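Local coordinates for protein exodeoxyribonuclease 10 (Escherichia coli, PDB 4FZX) that degrades single- and double-stranded DNA from the 3' end as a magnesium-dependent DEDDh-family exonuclease of the DnaQ type, at residues G27-P32 with I142-L147. Residues are numbered along the deposited sequence; the frame is centred on the assembly and turned at random.
Sequences GKIVNP and ITAALL
The flat group in this contact is the peptide joining Ala144 to Ala145: one face receives the terminal methyl of Ile29, whose CD1 stands almost straight above Ala145 N at 4.3 Å. The same CD1 lies 3.9 Å from Ala144 CB, with Ile29 CG1 just behind it at 4.1 Å. Two torsions bring it there: CG1 sits beside the backbone N (chi1 -49°), which leaves it anti to the carbonyl carbon, and a nearly extended chi2 of 168° carries CD1 out to the helix. Ile29 belongs to strand 28-36, at one edge of the central sheet, and is long enough to reach from this strand to helix 136-154. Alanine suits the receiving side, since its short methyl lets the helix lie close to the sheet; Ala144 also touches Val22 and Val24 of strand 16-25 and Ile4 of strand 2-9, while Val125 contacts both Ile29 and Ala145. In this RNase H-like fold, Asp139, earlier on the same helix, binds a sodium ion. The side chains that meet are all apolar, and the one polar group approached is a backbone amide, with no hydrogen bond between the two segments; at 89 Å² in all, this implies a small van der Waals contribution, made by partial burial of methyls, at the edge of a wider sheet-helix interface.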
ATOM      1  N   GLY C  27     -21.268  25.912  11.065  1.00 24.82           N
ATOM      2  CA  GLY C  27     -21.954  25.557   9.831  1.00 24.14           C
ATOM      3  C   GLY C  27     -22.705  26.693   9.155  1.00 24.03           C
ATOM      4  O   GLY C  27     -23.477  26.462   8.222  1.00 24.58           O
ATOM      5  N   LYS C  28     -22.446  27.925   9.580  1.00 23.51           N
ATOM      6  CA  LYS C  28     -23.050  29.089   8.937  1.00 23.12           C
ATOM      7  C   LYS C  28     -22.004  30.003   8.339  1.00 21.32           C
ATOM      8  O   LYS C  28     -20.881  30.057   8.823  1.00 20.25           O
ATOM      9  CB  LYS C  28     -23.911  29.856   9.934  1.00 24.04           C
ATOM     10  CG  LYS C  28     -25.005  29.001  10.565  1.00 27.72           C
ATOM     11  CD  LYS C  28     -26.193  29.836  10.992  1.00 34.67           C
ATOM     12  CE  LYS C  28     -27.477  29.009  10.983  1.00 37.85           C
ATOM     13  NZ  LYS C  28     -27.575  28.175  12.215  1.00 42.18           N
ATOM     14  N   ILE C  29     -22.393  30.736   7.295  1.00 20.78           N
ATOM     15  CA  ILE C  29     -21.512  31.699   6.628  1.00 19.28           C
ATOM     16  C   ILE C  29     -21.825  33.135   7.001  1.00 19.17           C
ATOM     17  O   ILE C  29     -22.902  33.634   6.701  1.00 21.33           O
ATOM     18  CB  ILE C  29     -21.603  31.593   5.100  1.00 20.03           C
ATOM     19  CG1 ILE C  29     -21.464  30.135   4.653  1.00 18.58           C
ATOM     20  CG2 ILE C  29     -20.520  32.461   4.443  1.00 17.18           C
ATOM     21  CD1 ILE C  29     -21.831  29.918   3.198  1.00 20.63           C
ATOM     22  N   VAL C  30     -20.837  33.834   7.553  1.00 17.76           N
ATOM     23  CA  VAL C  30     -21.058  35.156   8.115  1.00 15.80           C
ATOM     24  C   VAL C  30     -19.858  36.065   7.863  1.00 15.16           C
ATOM     25  O   VAL C  30     -18.815  35.606   7.387  1.00 14.71           O
ATOM     26  CB  VAL C  30     -21.314  35.077   9.635  1.00 17.34           C
ATOM     27  CG1 VAL C  30     -22.575  34.257   9.927  1.00 13.38           C
ATOM     28  CG2 VAL C  30     -20.103  34.494  10.344  1.00 14.43           C
ATOM     29  N   ASN C  31     -20.030  37.356   8.139  1.00 13.78           N
ATOM     30  CA  ASN C  31     -18.917  38.314   8.128  1.00 14.11           C
ATOM     31  C   ASN C  31     -18.247  38.431   6.747  1.00 12.97           C
ATOM     32  O   ASN C  31     -17.032  38.321   6.632  1.00 13.37           O
ATOM     33  CB  ASN C  31     -17.885  37.961   9.221  1.00 14.06           C
ATOM     34  CG  ASN C  31     -16.848  39.075   9.457  1.00 18.46           C
ATOM     35  OD1 ASN C  31     -17.150  40.265   9.341  1.00 21.34           O
ATOM     36  ND2 ASN C  31     -15.627  38.681   9.818  1.00 17.26           N
ATOM     37  N   PRO C  32     -19.041  38.711   5.709  1.00 12.84           N
ATOM     38  CA  PRO C  32     -18.505  38.951   4.360  1.00 13.33           C
ATOM     39  C   PRO C  32     -17.646  40.220   4.262  1.00 13.22           C
ATOM     40  O   PRO C  32     -17.979  41.248   4.834  1.00 13.45           O
ATOM     41  CB  PRO C  32     -19.765  39.103   3.501  1.00 13.24           C
ATOM     42  CG  PRO C  32     -20.822  39.580   4.474  1.00 12.44           C
ATOM     43  CD  PRO C  32     -20.510  38.845   5.753  1.00 12.40           C
ATOM     44  N   ILE C 142     -19.025  30.061  -2.723  1.00 10.22           N
ATOM     45  CA  ILE C 142     -18.948  28.736  -3.330  1.00  9.43           C
ATOM     46  C   ILE C 142     -18.028  27.841  -2.500  1.00  9.48           C
ATOM     47  O   ILE C 142     -18.398  26.739  -2.112  1.00  9.71           O
ATOM     48  CB  ILE C 142     -18.391  28.810  -4.777  1.00  8.86           C
ATOM     49  CG1 ILE C 142     -19.294  29.673  -5.668  1.00  9.30           C
ATOM     50  CG2 ILE C 142     -18.217  27.413  -5.349  1.00  8.36           C
ATOM     51  CD1 ILE C 142     -20.759  29.300  -5.629  1.00 12.71           C
ATOM     52  N   THR C 143     -16.851  28.357  -2.177  1.00  9.76           N
ATOM     53  CA  THR C 143     -15.846  27.577  -1.479  1.00 10.35           C
ATOM     54  C   THR C 143     -16.284  27.299  -0.044  1.00 10.75           C
ATOM     55  O   THR C 143     -16.178  26.171   0.426  1.00 11.45           O
ATOM     56  CB  THR C 143     -14.489  28.278  -1.520  1.00  9.94           C
ATOM     57  OG1 THR C 143     -14.139  28.515  -2.887  1.00 12.05           O
ATOM     58  CG2 THR C 143     -13.388  27.436  -0.848  1.00  7.21           C
ATOM     59  N   ALA C 144     -16.909  28.286   0.588  1.00 10.52           N
ATOM     60  CA  ALA C 144     -17.460  28.096   1.927  1.00 11.15           C
ATOM     61  C   ALA C 144     -18.526  27.006   1.916  1.00 11.81           C
ATOM     62  O   ALA C 144     -18.505  26.099   2.757  1.00 12.41           O
ATOM     63  CB  ALA C 144     -18.035  29.409   2.471  1.00  9.73           C
ATOM     64  N   ALA C 145     -19.447  27.074   0.956  1.00 12.26           N
ATOM     65  CA  ALA C 145     -20.452  26.009   0.815  1.00 12.94           C
ATOM     66  C   ALA C 145     -19.785  24.648   0.625  1.00 12.64           C
ATOM     67  O   ALA C 145     -20.207  23.649   1.200  1.00 14.22           O
ATOM     68  CB  ALA C 145     -21.423  26.310  -0.353  1.00 12.28           C
ATOM     69  N   LEU C 146     -18.733  24.612  -0.183  1.00 12.64           N
ATOM     70  CA  LEU C 146     -17.985  23.387  -0.385  1.00 11.66           C
ATOM     71  C   LEU C 146     -17.327  22.895   0.909  1.00 12.01           C
ATOM     72  O   LEU C 146     -17.303  21.700   1.182  1.00 12.57           O
ATOM     73  CB  LEU C 146     -16.930  23.584  -1.468  1.00 11.39           C
ATOM     74  CG  LEU C 146     -15.936  22.436  -1.632  1.00 11.66           C
ATOM     75  CD1 LEU C 146     -16.652  21.114  -1.981  1.00 11.02           C
ATOM     76  CD2 LEU C 146     -14.858  22.785  -2.662  1.00 11.21           C
ATOM     77  N   LEU C 147     -16.806  23.820   1.708  1.00 11.53           N
ATOM     78  CA  LEU C 147     -16.107  23.453   2.928  1.00 11.83           C
ATOM     79  C   LEU C 147     -17.093  22.903   3.963  1.00 12.46           C
ATOM     80  O   LEU C 147     -16.820  21.905   4.629  1.00 13.06           O
ATOM     81  CB  LEU C 147     -15.354  24.662   3.498  1.00 11.56           C
ATOM     82  CG  LEU C 147     -14.914  24.498   4.960  1.00 12.62           C
ATOM     83  CD1 LEU C 147     -13.708  23.530   5.082  1.00  8.24           C
ATOM     84  CD2 LEU C 147     -14.611  25.833   5.582  1.00  8.10           C
TER